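Local coordinates for protein SAM-dependent methyltransferase (PDB 3GGD) that probably transfers a methyl group from S-adenosyl-L-methionine to a substrate, and here holds the demethylated product S-adenosyl-L-homocysteine, at residues 13-18 and 135-140; 21-26 and 91-96; 61-66 and 106-111; 68-73 and 129-134. All blocks are in the same frame, centred on the assembly; numbering follows the deposited sequence. Where two conformers were deposited one is given.

Interaction 1. Residues 13-18 and 135-140. With SAH (S-adenosyl-L-homocysteine), chain E.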
# COMPACT_ATOMS: atom_id res chain seq x y z
N ILE A 13 13.69 11.74 -4.22
CA ILE A 13 12.70 12.49 -3.45
C ILE A 13 12.83 12.25 -1.96
O ILE A 13 13.44 11.29 -1.51
CB ILE A 13 11.23 12.09 -3.83
CG1 ILE A 13 11.05 10.58 -3.76
CG2 ILE A 13 10.88 12.56 -5.21
CD1 ILE A 13 9.55 10.12 -3.82
N ASN A 14 12.22 13.15 -1.20
CA ASN A 14 11.95 12.94 0.19
C ASN A 14 10.56 12.32 0.17
O ASN A 14 9.58 12.99 -0.15
CB ASN A 14 11.95 14.25 0.96
CG ASN A 14 11.71 14.03 2.43
OD1 ASN A 14 10.67 13.52 2.84
ND2 ASN A 14 12.70 14.40 3.24
N VAL A 15 10.50 11.02 0.50
CA VAL A 15 9.29 10.25 0.37
C VAL A 15 8.14 10.83 1.21
O VAL A 15 7.01 10.98 0.70
CB VAL A 15 9.56 8.75 0.71
CG1 VAL A 15 8.23 7.93 0.85
CG2 VAL A 15 10.54 8.12 -0.32
N ALA A 16 8.41 11.15 2.48
CA ALA A 16 7.38 11.71 3.40
C ALA A 16 6.80 13.00 2.83
O ALA A 16 5.59 13.15 2.73
CB ALA A 16 7.97 11.96 4.83
N ASP A 17 7.68 13.91 2.42
CA ASP A 17 7.28 15.19 1.84
C ASP A 17 6.48 15.06 0.55
O ASP A 17 5.46 15.75 0.35
CB ASP A 17 8.52 16.04 1.56
CG ASP A 17 9.19 16.58 2.84
OD1 ASP A 17 8.64 16.42 3.96
OD2 ASP A 17 10.27 17.18 2.69
N ALA A 18 6.92 14.17 -0.33
CA ALA A 18 6.27 14.02 -1.64
C ALA A 18 4.82 13.54 -1.46
O ALA A 18 3.88 14.10 -2.06
CB ALA A 18 7.07 13.06 -2.51
N HIS A 135 5.85 -0.91 -3.58
CA HIS A 135 6.39 -0.87 -4.95
C HIS A 135 6.90 0.52 -5.32
O HIS A 135 7.88 0.64 -6.06
CB HIS A 135 5.33 -1.33 -5.94
CG HIS A 135 4.26 -0.31 -6.16
ND1 HIS A 135 4.35 0.66 -7.14
CD2 HIS A 135 3.11 -0.06 -5.50
CE1 HIS A 135 3.29 1.44 -7.09
NE2 HIS A 135 2.52 1.04 -6.09
N HIS A 136 6.29 1.57 -4.77
CA HIS A 136 6.72 2.94 -5.09
C HIS A 136 7.90 3.42 -4.25
O HIS A 136 8.45 4.51 -4.52
CB HIS A 136 5.55 3.91 -4.91
CG HIS A 136 4.93 3.81 -3.56
ND1 HIS A 136 5.49 4.38 -2.44
CD2 HIS A 136 3.80 3.17 -3.15
CE1 HIS A 136 4.73 4.10 -1.39
NE2 HIS A 136 3.71 3.35 -1.80
N ILE A 137 8.28 2.66 -3.22
CA ILE A 137 9.41 3.06 -2.38
C ILE A 137 10.72 2.94 -3.15
O ILE A 137 11.01 1.90 -3.76
CB ILE A 137 9.47 2.23 -1.05
CG1 ILE A 137 8.18 2.41 -0.23
CG2 ILE A 137 10.73 2.61 -0.20
CD1 ILE A 137 8.00 3.76 0.50
N PRO A 138 11.53 4.01 -3.17
CA PRO A 138 12.83 3.87 -3.82
C PRO A 138 13.58 2.65 -3.27
O PRO A 138 13.56 2.42 -2.06
CB PRO A 138 13.55 5.17 -3.45
CG PRO A 138 12.41 6.13 -3.28
CD PRO A 138 11.34 5.36 -2.62
N VAL A 139 14.22 1.91 -4.16
CA VAL A 139 14.88 0.64 -3.81
C VAL A 139 15.88 0.78 -2.67
O VAL A 139 15.90 -0.05 -1.76
CB VAL A 139 15.50 -0.02 -5.07
CG1 VAL A 139 16.45 -1.19 -4.70
CG2 VAL A 139 14.35 -0.50 -5.96
N GLU A 140 16.63 1.88 -2.68
CA GLU A 140 17.62 2.11 -1.63
C GLU A 140 17.02 2.44 -0.24
O GLU A 140 17.74 2.47 0.74
CB GLU A 140 18.61 3.20 -2.05
CG GLU A 140 17.99 4.60 -2.17
CD GLU A 140 17.29 4.93 -3.53
OE1 GLU A 140 16.99 4.02 -4.41
OE2 GLU A 140 17.07 6.16 -3.69
N SAH E . -3.21 1.34 1.01
CA SAH E . -3.94 2.52 0.48
CB SAH E . -3.02 3.60 -0.14
CG SAH E . -2.07 3.20 -1.28
SD SAH E . -1.14 4.59 -1.95
C SAH E . -5.00 2.12 -0.53
O SAH E . -5.96 2.90 -0.78
OXT SAH E . -4.92 1.05 -1.14
C5' SAH E . 0.37 4.46 -1.04
C4' SAH E . 0.25 5.03 0.41
O4' SAH E . 1.51 4.86 1.10
C3' SAH E . -0.06 6.53 0.54
O3' SAH E . -1.17 6.79 1.38
C2' SAH E . 1.19 7.13 1.17
O2' SAH E . 1.00 8.35 1.92
C1' SAH E . 1.72 5.96 1.98
N9 SAH E . 3.14 6.08 2.34
C8 SAH E . 4.12 6.50 1.50
N7 SAH E . 5.31 6.47 2.12
C5 SAH E . 5.07 6.02 3.39
C6 SAH E . 5.90 5.82 4.58
N6 SAH E . 7.21 6.11 4.44
N1 SAH E . 5.34 5.40 5.72
C2 SAH E . 3.99 5.16 5.79
N3 SAH E . 3.20 5.35 4.74
C4 SAH E . 3.66 5.79 3.55
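The bond from Ala18 N to Asn14 O (2.9 Å) closes the first turn of helix 15-29, on which Val15 meets Ile137 and Pro138 of the loop opposite. Asn14 is the N-cap of this helix. Its OD1 accepts from Asp17 N at 3.0 Å, nearly straight at 172° although the donor is tilted from the plane of the side-chain carbonyl, which secures the end of the helix with a second bond.

Val15 uses CG2 on Pro138 and CG1 on the ligand and, more loosely, on Ile137. CG2 lies against the proline ring, 3.7 Å from CD, the two side chains passing antiparallel. CG1, anti to the backbone N (chi1 169°), is turned to the adenine of S-adenosyl-L-homocysteine, where it comes within 3.5 Å of N7. Ile137 reaches the same nitrogen with its CD1 at 4.1 Å, so an aliphatic tip from each segment meets the purine there, and Ile137 CD1 touches Val15 CG1 lightly at 4.2 Å.

Just before Ile137, His136 lies by the ribose. Its NE2 stands 3.6 Å from the ligand's C5', in an oblique approach, and CE1 is 3.8 Å from C8 of the adenine. The same imidazole meets the ring of Trp19, while Arg142 NE bonds to Ile137 O and ties the loop to helix 142-153.

The arrangement is that of an N-terminal helix laid against the cofactor pocket of a Rossmann-like methyltransferase, bordering the adenine together with the loop that follows strand 127-131.

Interaction 2. Residues 21-26 and 91-96. With SAH (S-adenosyl-L-homocysteine), chain E.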
# COMPACT_ATOMS: atom_id res chain seq x y z
N GLN A 21 2.63 16.16 0.04
CA GLN A 21 2.28 17.15 -0.99
C GLN A 21 1.13 16.62 -1.88
O GLN A 21 0.13 17.33 -2.14
CB GLN A 21 3.49 17.54 -1.82
CG GLN A 21 3.23 18.82 -2.65
CD GLN A 21 4.33 19.14 -3.69
OE1 GLN A 21 4.76 18.25 -4.48
NE2 GLN A 21 4.78 20.39 -3.69
N TYR A 22 1.23 15.34 -2.26
CA TYR A 22 0.18 14.73 -3.05
C TYR A 22 -1.17 14.72 -2.33
O TYR A 22 -2.19 15.11 -2.90
CB TYR A 22 0.54 13.29 -3.41
CG TYR A 22 -0.63 12.54 -4.00
CD1 TYR A 22 -1.01 12.73 -5.35
CD2 TYR A 22 -1.38 11.66 -3.22
CE1 TYR A 22 -2.07 12.05 -5.90
CE2 TYR A 22 -2.47 10.97 -3.78
CZ TYR A 22 -2.81 11.17 -5.11
OH TYR A 22 -3.87 10.49 -5.64
N TRP A 23 -1.16 14.25 -1.09
CA TRP A 23 -2.39 14.11 -0.33
C TRP A 23 -2.97 15.45 0.03
O TRP A 23 -4.18 15.63 -0.01
CB TRP A 23 -2.19 13.25 0.91
CG TRP A 23 -2.23 11.78 0.65
CD1 TRP A 23 -1.23 10.87 0.87
CD2 TRP A 23 -3.35 11.01 0.16
NE1 TRP A 23 -1.65 9.61 0.56
CE2 TRP A 23 -2.95 9.67 0.11
CE3 TRP A 23 -4.66 11.35 -0.23
CZ2 TRP A 23 -3.81 8.65 -0.28
CZ3 TRP A 23 -5.52 10.33 -0.66
CH2 TRP A 23 -5.09 9.00 -0.68
N ASN A 24 -2.12 16.42 0.33
CA ASN A 24 -2.66 17.75 0.60
C ASN A 24 -3.33 18.36 -0.66
O ASN A 24 -4.38 19.02 -0.58
CB ASN A 24 -1.62 18.69 1.15
CG ASN A 24 -2.26 19.94 1.77
OD1 ASN A 24 -2.15 21.02 1.22
ND2 ASN A 24 -2.97 19.78 2.87
N LYS A 25 -2.72 18.15 -1.81
CA LYS A 25 -3.31 18.61 -3.06
C LYS A 25 -4.65 17.91 -3.28
O LYS A 25 -5.63 18.54 -3.69
CB LYS A 25 -2.39 18.34 -4.25
CG LYS A 25 -3.07 18.63 -5.56
CD LYS A 25 -2.41 18.04 -6.72
CE LYS A 25 -2.52 16.55 -6.80
NZ LYS A 25 -1.38 16.21 -7.73
N THR A 26 -4.68 16.60 -3.02
CA THR A 26 -5.91 15.81 -3.12
C THR A 26 -7.00 16.30 -2.17
O THR A 26 -8.15 16.50 -2.60
CB THR A 26 -5.57 14.34 -2.92
OG1 THR A 26 -4.59 13.99 -3.90
CG2 THR A 26 -6.81 13.45 -3.02
N LEU A 91 -4.58 11.16 6.41
CA LEU A 91 -5.30 10.82 7.62
C LEU A 91 -6.40 11.81 7.90
O LEU A 91 -7.38 11.44 8.50
CB LEU A 91 -4.35 10.68 8.80
CG LEU A 91 -3.29 9.56 8.63
CD1 LEU A 91 -2.42 9.46 9.94
CD2 LEU A 91 -3.91 8.22 8.26
N GLU A 92 -6.26 13.06 7.45
CA GLU A 92 -7.34 14.02 7.57
C GLU A 92 -8.55 13.63 6.69
O GLU A 92 -9.69 13.73 7.11
CB GLU A 92 -6.84 15.43 7.26
CG GLU A 92 -7.93 16.46 7.45
CD GLU A 92 -7.46 17.90 7.28
OE1 GLU A 92 -6.25 18.17 7.48
OE2 GLU A 92 -8.33 18.74 6.97
N ILE A 93 -8.30 13.15 5.47
CA ILE A 93 -9.38 12.60 4.64
C ILE A 93 -9.99 11.33 5.32
O ILE A 93 -11.22 11.22 5.46
CB ILE A 93 -8.94 12.24 3.20
CG1 ILE A 93 -8.33 13.47 2.46
CG2 ILE A 93 -10.14 11.70 2.42
CD1 ILE A 93 -7.51 13.17 1.18
N ALA A 94 -9.14 10.41 5.74
CA ALA A 94 -9.57 9.18 6.39
C ALA A 94 -10.46 9.45 7.61
O ALA A 94 -11.51 8.84 7.77
CB ALA A 94 -8.34 8.33 6.82
N ALA A 95 -10.02 10.35 8.49
CA ALA A 95 -10.73 10.60 9.72
C ALA A 95 -12.05 11.30 9.44
O ALA A 95 -12.91 11.32 10.29
CB ALA A 95 -9.89 11.41 10.72
N LYS A 96 -12.24 11.83 8.25
CA LYS A 96 -13.49 12.47 7.95
C LYS A 96 -14.43 11.54 7.21
O LYS A 96 -15.63 11.54 7.45
CB LYS A 96 -13.24 13.67 7.04
CG LYS A 96 -14.47 14.53 6.82
CD LYS A 96 -14.32 15.35 5.53
N SAH E . -3.21 1.34 1.01
CA SAH E . -3.94 2.52 0.48
CB SAH E . -3.02 3.60 -0.14
CG SAH E . -2.07 3.20 -1.28
SD SAH E . -1.14 4.59 -1.95
C SAH E . -5.00 2.12 -0.53
O SAH E . -5.96 2.90 -0.78
OXT SAH E . -4.92 1.05 -1.14
C5' SAH E . 0.37 4.46 -1.04
C4' SAH E . 0.25 5.03 0.41
O4' SAH E . 1.51 4.86 1.10
C3' SAH E . -0.06 6.53 0.54
O3' SAH E . -1.17 6.79 1.38
C2' SAH E . 1.19 7.13 1.17
O2' SAH E . 1.00 8.35 1.92
C1' SAH E . 1.72 5.96 1.98
N9 SAH E . 3.14 6.08 2.34
C8 SAH E . 4.12 6.50 1.50
N7 SAH E . 5.31 6.47 2.12
C5 SAH E . 5.07 6.02 3.39
C6 SAH E . 5.90 5.82 4.58
N6 SAH E . 7.21 6.11 4.44
N1 SAH E . 5.34 5.40 5.72
C2 SAH E . 3.99 5.16 5.79
N3 SAH E . 3.20 5.35 4.74
C4 SAH E . 3.66 5.79 3.55
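Ile93 is the residue through which helix 88-97 meets Trp23 and Thr26 of helix 15-29. Two places before it, Leu91 faces strand 103-107, packing on Tyr105 and Leu107. Glu92 touches Leu27. Ile93 then extends its CD1 to the six-membered part of the indole, 3.7 Å from Trp23 CE3, its side chain roughly perpendicular to that of the tryptophan; the same methyl lies 4.3 Å from Thr26 CG2. Ala94 turns back to Tyr105, and at Lys96 the backbone N bonds to Ile93 O.

The other end of the indole serves the ligand. Trp23 NE1 gives a hydrogen bond to O3' of S-adenosyl-L-homocysteine at 3.0 Å, bent to 143°, and a weak one to O2' at 3.2 Å, so a single N-H is shared by both ribose hydroxyls. Tyr22 CE2 rests over the centre of one indole face, 4.0 Å above it. A leucine in place of Trp23 would probably leave the ribose diol without this donor and open a gap beside Ile93 CD1.

The chemistry is thus split along one ring: the indole's apolar carbons pack on Ile93 of helix 88-97, and its N-H recognises the sugar.

Interaction 3. Residues 61-66 and 106-111; sequences IDFACG and RLLDGL. With SAH (S-adenosyl-L-homocysteine), chain E; EDO (1,2-ethanediol), chain S; SO4 (sulfate ion), chain H.
Phe63, Leu108 and Gly110 carry this contact, at the carboxyl ends of strands 60-63 and 103-107, which sit on either side of strand 81-85 in the sheet. With CG anti to the backbone N (chi1 -168°), the Phe63 ring reaches across to Leu108, whose CD2 lies 3.6 Å from CE2; the side chains stand nearly square. At the ring's edge, in its plane, is Gly110 CA, 3.9 Å from CZ. A CB on Gly110 would point toward Phe63 and come tight against CZ, so the glycine lets the backbone lie close to the ring. Phe63 CE1 also approaches C2 of the ligand's adenine at 4.1 Å.

Beyond Leu108 the chain reads the adenine. Gly110 N donates to N1 at 2.9 Å, almost straight at 170°, and N6 donates to Asp109 OD1 at 3.0 Å. That oxygen also accepts from Leu111 N, met from above the carboxylate plane, in an Asx turn that fixes the carboxylate. Across the pocket, Ala64 O takes a bond from the ligand's amino N at 2.7 Å.

Away from the pocket, Arg106 extends its chain along helix 113-123. NH1 forms a salt bridge with Glu122 and weak bonds to a sulfate, while NE holds an ethanediol O2 at 3.0 Å, both probably from the crystallisation liquor. With an alanine here, the Glu122 carboxylate would probably be left without its charged mate, and the sulfate would lose a cationic neighbour.

One backbone N-H and one carboxylate thus match the acceptor and donor of the adenine's N1-N6 edge, consistent with selective recognition of that base.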
# COMPACT_ATOMS: atom_id res chain seq x y z
N ILE A 61 -3.23 -3.82 11.68
CA ILE A 61 -2.75 -2.58 11.12
C ILE A 61 -2.97 -2.55 9.62
O ILE A 61 -2.61 -3.50 8.92
CB ILE A 61 -1.23 -2.37 11.40
CG1 ILE A 61 -0.99 -2.10 12.91
CG2 ILE A 61 -0.66 -1.22 10.50
CD1 ILE A 61 0.54 -2.14 13.33
N ASP A 62 -3.63 -1.47 9.14
CA ASP A 62 -3.70 -1.12 7.69
C ASP A 62 -2.52 -0.19 7.51
O ASP A 62 -2.56 0.98 7.89
CB ASP A 62 -5.01 -0.40 7.31
CG ASP A 62 -5.15 -0.18 5.81
OD1 ASP A 62 -4.16 -0.36 5.06
OD2 ASP A 62 -6.27 0.18 5.38
N PHE A 63 -1.43 -0.76 7.01
CA PHE A 63 -0.16 -0.05 6.89
C PHE A 63 -0.14 0.76 5.59
O PHE A 63 -0.32 0.18 4.51
CB PHE A 63 1.03 -1.01 6.87
CG PHE A 63 2.30 -0.29 7.04
CD1 PHE A 63 2.88 0.36 5.97
CD2 PHE A 63 2.84 -0.13 8.30
CE1 PHE A 63 4.02 1.12 6.13
CE2 PHE A 63 4.00 0.63 8.49
CZ PHE A 63 4.58 1.28 7.39
N ALA A 64 0.07 2.09 5.67
CA ALA A 64 0.00 2.99 4.49
C ALA A 64 -1.46 3.02 3.99
O ALA A 64 -1.78 2.77 2.82
CB ALA A 64 1.03 2.59 3.36
N CYS A 65 -2.36 3.28 4.93
CA CYS A 65 -3.79 3.21 4.70
C CYS A 65 -4.39 4.30 3.79
O CYS A 65 -5.59 4.24 3.42
CB CYS A 65 -4.51 3.23 6.04
SG CYS A 65 -4.29 4.80 6.96
N GLY A 66 -3.61 5.34 3.47
CA GLY A 66 -4.11 6.40 2.59
C GLY A 66 -5.35 7.06 3.19
O GLY A 66 -5.38 7.35 4.40
N ARG A 106 -3.30 6.90 12.86
CA ARG A 106 -2.12 7.43 13.51
C ARG A 106 -0.99 7.66 12.50
O ARG A 106 -0.79 6.86 11.58
CB ARG A 106 -1.71 6.45 14.60
CG ARG A 106 -0.42 6.76 15.25
CD ARG A 106 -0.40 6.08 16.61
NE ARG A 106 0.89 6.22 17.29
CZ ARG A 106 1.15 5.74 18.49
NH1 ARG A 106 0.20 5.10 19.16
NH2 ARG A 106 2.36 5.88 19.02
N LEU A 107 -0.28 8.77 12.68
CA LEU A 107 0.84 9.11 11.82
C LEU A 107 1.97 8.12 12.08
O LEU A 107 2.23 7.76 13.21
CB LEU A 107 1.36 10.52 12.11
CG LEU A 107 0.54 11.72 11.64
CD1 LEU A 107 1.09 12.98 12.26
CD2 LEU A 107 0.52 11.83 10.11
N LEU A 108 2.57 7.64 11.01
CA LEU A 108 3.79 6.83 11.12
C LEU A 108 4.53 6.83 9.80
O LEU A 108 3.93 6.68 8.73
CB LEU A 108 3.52 5.37 11.58
CG LEU A 108 4.74 4.41 11.66
CD1 LEU A 108 4.68 3.47 12.91
CD2 LEU A 108 4.86 3.59 10.41
N ASP A 109 5.84 6.96 9.90
CA ASP A 109 6.72 6.90 8.77
C ASP A 109 7.48 5.59 8.77
O ASP A 109 8.37 5.39 9.61
CB ASP A 109 7.70 8.11 8.80
CG ASP A 109 8.54 8.24 7.52
OD1 ASP A 109 8.70 7.23 6.79
OD2 ASP A 109 9.00 9.37 7.23
N GLY A 110 7.16 4.72 7.81
CA GLY A 110 7.79 3.42 7.66
C GLY A 110 9.31 3.43 7.43
O GLY A 110 9.98 2.41 7.62
N LEU A 111 9.84 4.61 7.04
CA LEU A 111 11.25 4.76 6.80
C LEU A 111 11.96 5.21 8.06
O LEU A 111 13.15 5.40 8.03
CB LEU A 111 11.52 5.72 5.61
CG LEU A 111 10.86 5.26 4.29
CD1 LEU A 111 11.27 6.26 3.14
CD2 LEU A 111 11.25 3.83 3.94
N SAH E . -3.21 1.34 1.01
CA SAH E . -3.94 2.52 0.48
CB SAH E . -3.02 3.60 -0.14
CG SAH E . -2.07 3.20 -1.28
SD SAH E . -1.14 4.59 -1.95
C SAH E . -5.00 2.12 -0.53
O SAH E . -5.96 2.90 -0.78
OXT SAH E . -4.92 1.05 -1.14
C5' SAH E . 0.37 4.46 -1.04
C4' SAH E . 0.25 5.03 0.41
O4' SAH E . 1.51 4.86 1.10
C3' SAH E . -0.06 6.53 0.54
O3' SAH E . -1.17 6.79 1.38
C2' SAH E . 1.19 7.13 1.17
O2' SAH E . 1.00 8.35 1.92
C1' SAH E . 1.72 5.96 1.98
N9 SAH E . 3.14 6.08 2.34
C8 SAH E . 4.12 6.50 1.50
N7 SAH E . 5.31 6.47 2.12
C5 SAH E . 5.07 6.02 3.39
C6 SAH E . 5.90 5.82 4.58
N6 SAH E . 7.21 6.11 4.44
N1 SAH E . 5.34 5.40 5.72
C2 SAH E . 3.99 5.16 5.79
N3 SAH E . 3.20 5.35 4.74
C4 SAH E . 3.66 5.79 3.55
C1 EDO S . 4.99 6.32 16.60
O1 EDO S . 5.35 7.17 17.67
C2 EDO S . 4.50 7.24 15.47
O2 EDO S . 3.07 7.19 15.43
S SO4 H . -2.76 3.51 18.81
O1 SO4 H . -3.68 2.49 19.33
O2 SO4 H . -3.23 4.13 17.57
O3 SO4 H . -1.48 2.87 18.59
O4 SO4 H . -2.61 4.58 19.79

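Interaction 4. Residues 68-73 and 129-134. With SAH (S-adenosyl-L-homocysteine), chain E; EDO (1,2-ethanediol), chain L.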
# COMPACT_ATOMS: atom_id res chain seq x y z
N GLY A 68 -8.19 5.74 3.76
CA GLY A 68 -8.99 4.85 4.60
C GLY A 68 -10.13 4.10 3.98
O GLY A 68 -10.92 3.49 4.70
N THR A 69 -10.22 4.10 2.66
CA THR A 69 -11.31 3.41 1.99
C THR A 69 -11.33 1.94 2.36
O THR A 69 -12.37 1.41 2.68
CB THR A 69 -11.21 3.53 0.48
OG1 THR A 69 -11.14 4.93 0.11
CG2 THR A 69 -12.42 2.83 -0.22
N GLN A 70 -10.16 1.28 2.37
CA GLN A 70 -10.12 -0.16 2.68
C GLN A 70 -10.22 -0.43 4.17
O GLN A 70 -10.75 -1.47 4.63
CB GLN A 70 -8.86 -0.81 2.08
CG GLN A 70 -8.57 -0.46 0.58
CD GLN A 70 -9.75 -0.67 -0.38
OE1 GLN A 70 -10.47 -1.67 -0.29
NE2 GLN A 70 -9.93 0.26 -1.33
N THR A 71 -9.67 0.52 4.94
CA THR A 71 -9.64 0.48 6.39
C THR A 71 -11.03 0.37 6.97
O THR A 71 -11.28 -0.43 7.88
CB THR A 71 -8.94 1.75 6.94
OG1 THR A 71 -7.81 2.08 6.12
CG2 THR A 71 -8.49 1.55 8.41
N LYS A 72 -11.94 1.18 6.46
CA LYS A 72 -13.33 1.12 6.92
C LYS A 72 -13.95 -0.29 6.78
O LYS A 72 -14.63 -0.78 7.69
CB LYS A 72 -14.12 2.14 6.12
CG LYS A 72 -15.66 2.26 6.43
CD LYS A 72 -15.93 2.66 7.86
CE LYS A 72 -17.41 3.08 8.03
NZ LYS A 72 -17.66 3.16 9.48
N PHE A 73 -13.74 -0.93 5.63
CA PHE A 73 -14.21 -2.28 5.45
C PHE A 73 -13.55 -3.25 6.45
O PHE A 73 -14.21 -4.05 7.11
CB PHE A 73 -14.02 -2.69 3.97
CG PHE A 73 -14.28 -4.15 3.70
CD1 PHE A 73 -13.30 -5.11 3.99
CD2 PHE A 73 -15.48 -4.57 3.17
CE1 PHE A 73 -13.52 -6.45 3.74
CE2 PHE A 73 -15.70 -5.92 2.91
CZ PHE A 73 -14.72 -6.84 3.20
N TYR A 129 -2.24 -5.55 7.05
CA TYR A 129 -2.77 -5.47 5.71
C TYR A 129 -2.07 -4.29 5.04
O TYR A 129 -2.09 -3.16 5.57
CB TYR A 129 -4.29 -5.20 5.73
CG TYR A 129 -4.90 -4.94 4.37
CD1 TYR A 129 -5.24 -5.98 3.53
CD2 TYR A 129 -5.14 -3.64 3.92
CE1 TYR A 129 -5.84 -5.73 2.27
CE2 TYR A 129 -5.77 -3.39 2.70
CZ TYR A 129 -6.11 -4.44 1.87
OH TYR A 129 -6.70 -4.21 0.63
N MSE A 130 -1.44 -4.54 3.89
CA MSE A 130 -0.80 -3.48 3.16
C MSE A 130 -1.11 -3.57 1.66
O MSE A 130 -0.73 -4.53 0.97
CB MSE A 130 0.71 -3.50 3.38
CG MSE A 130 1.42 -2.31 2.75
SE MSE A 130 3.37 -2.29 3.24
CE MSE A 130 3.85 -3.69 2.18
N ARG A 131 -1.78 -2.54 1.16
CA ARG A 131 -2.17 -2.47 -0.24
C ARG A 131 -1.36 -1.36 -0.93
O ARG A 131 -1.58 -0.15 -0.72
CB ARG A 131 -3.68 -2.22 -0.34
CG ARG A 131 -4.18 -2.22 -1.79
CD ARG A 131 -5.73 -2.08 -1.84
NE ARG A 131 -6.23 -2.16 -3.21
CZ ARG A 131 -6.47 -1.11 -3.98
NH1 ARG A 131 -6.26 0.10 -3.51
NH2 ARG A 131 -6.94 -1.28 -5.21
N THR A 132 -0.44 -1.80 -1.77
CA THR A 132 0.48 -0.96 -2.50
C THR A 132 1.25 -0.01 -1.61
O THR A 132 1.26 1.20 -1.81
CB THR A 132 -0.18 -0.29 -3.71
OG1 THR A 132 -1.42 0.35 -3.34
CG2 THR A 132 -0.42 -1.36 -4.84
N GLY A 133 1.91 -0.56 -0.61
CA GLY A 133 2.75 0.25 0.27
C GLY A 133 4.23 0.14 -0.02
O GLY A 133 5.01 0.89 0.55
N PHE A 134 4.64 -0.73 -0.95
CA PHE A 134 6.07 -1.01 -1.13
C PHE A 134 6.64 -0.66 -2.52
O PHE A 134 7.78 -0.20 -2.64
CB PHE A 134 6.30 -2.50 -0.88
CG PHE A 134 7.44 -2.82 0.10
CD1 PHE A 134 8.68 -2.27 -0.04
CD2 PHE A 134 7.26 -3.75 1.10
CE1 PHE A 134 9.72 -2.59 0.83
CE2 PHE A 134 8.30 -4.08 1.99
CZ PHE A 134 9.53 -3.49 1.84
N SAH E . -3.21 1.34 1.01
CA SAH E . -3.94 2.52 0.48
CB SAH E . -3.02 3.60 -0.14
CG SAH E . -2.07 3.20 -1.28
SD SAH E . -1.14 4.59 -1.95
C SAH E . -5.00 2.12 -0.53
O SAH E . -5.96 2.90 -0.78
OXT SAH E . -4.92 1.05 -1.14
C5' SAH E . 0.37 4.46 -1.04
C4' SAH E . 0.25 5.03 0.41
O4' SAH E . 1.51 4.86 1.10
C3' SAH E . -0.06 6.53 0.54
O3' SAH E . -1.17 6.79 1.38
C2' SAH E . 1.19 7.13 1.17
O2' SAH E . 1.00 8.35 1.92
C1' SAH E . 1.72 5.96 1.98
N9 SAH E . 3.14 6.08 2.34
C8 SAH E . 4.12 6.50 1.50
N7 SAH E . 5.31 6.47 2.12
C5 SAH E . 5.07 6.02 3.39
C6 SAH E . 5.90 5.82 4.58
N6 SAH E . 7.21 6.11 4.44
N1 SAH E . 5.34 5.40 5.72
C2 SAH E . 3.99 5.16 5.79
N3 SAH E . 3.20 5.35 4.74
C4 SAH E . 3.66 5.79 3.55
C1 EDO L . -6.75 -5.29 -6.08
O1 EDO L . -7.47 -4.06 -6.27
C2 EDO L . -6.95 -5.89 -4.66
O2 EDO L . -6.76 -4.93 -3.57
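Arg131 runs from the end of strand 127-131 past Gln70 of helix 69-77 and alongside the amino-acid tail of S-adenosyl-L-homocysteine. Its CB is 3.6 Å from the ligand's OXT. CG, anti to the backbone N (chi1 -177°), stays beside that oxygen, and CD is close to it too and also lies 4.1 Å from Gln70 CG. The extended chain ends in three donors. NE bonds to O2 of a bound ethanediol, probably from the crystallisation liquor, at 2.8 Å, NH1 to the ligand's OXT at 2.9 Å and also to Trp35 O, and NH2 to the ethanediol O1, almost perfectly straight at 179°. Gln70 NE2 sits 4.2 Å above the guanidinium plane, off toward its rim, with the amide turned 37° from it.

Gln70 CB packs obliquely on the ring of Tyr129, 4.1 Å from CE2. Its OE1 is bonded to Val43 N, and Tyr129 OH to Asp46, so both polar ends are held by other parts of the chain. Arg131 O takes the ligand's amino N at 2.8 Å.

Guanidinium and backbone O thus take both polar groups of the amino-acid end, which this strand end and the loop after strand 60-63 hold together, as in Rossmann-like methyltransferases.

All four contacts border S-adenosyl-L-homocysteine. Interaction 4 attends to its amino-acid end, interaction 2 to the ribose, and interactions 1 and 3 chiefly to the adenine, interaction 3 also reaching the amino N through Ala64 O; Asp85 OD1 takes part in a further hydrogen bond to the ligand. Interactions 3 and 4, with centres about 9 Å apart, share the sheet: Ile61 O bonds to Tyr129 N between neighbouring strands, and Asp62 OD2 lies 2.6 Å from Thr71 OG1. Interactions 1 and 2 both use helix 15-29. This helix meets the pocket walls of interaction 3, where Ala16 CB packs on Asp109 OD2 (3.7 Å) and Trp23 CZ2 on Gly66 CA (3.7 Å), consistent with covering the ligand.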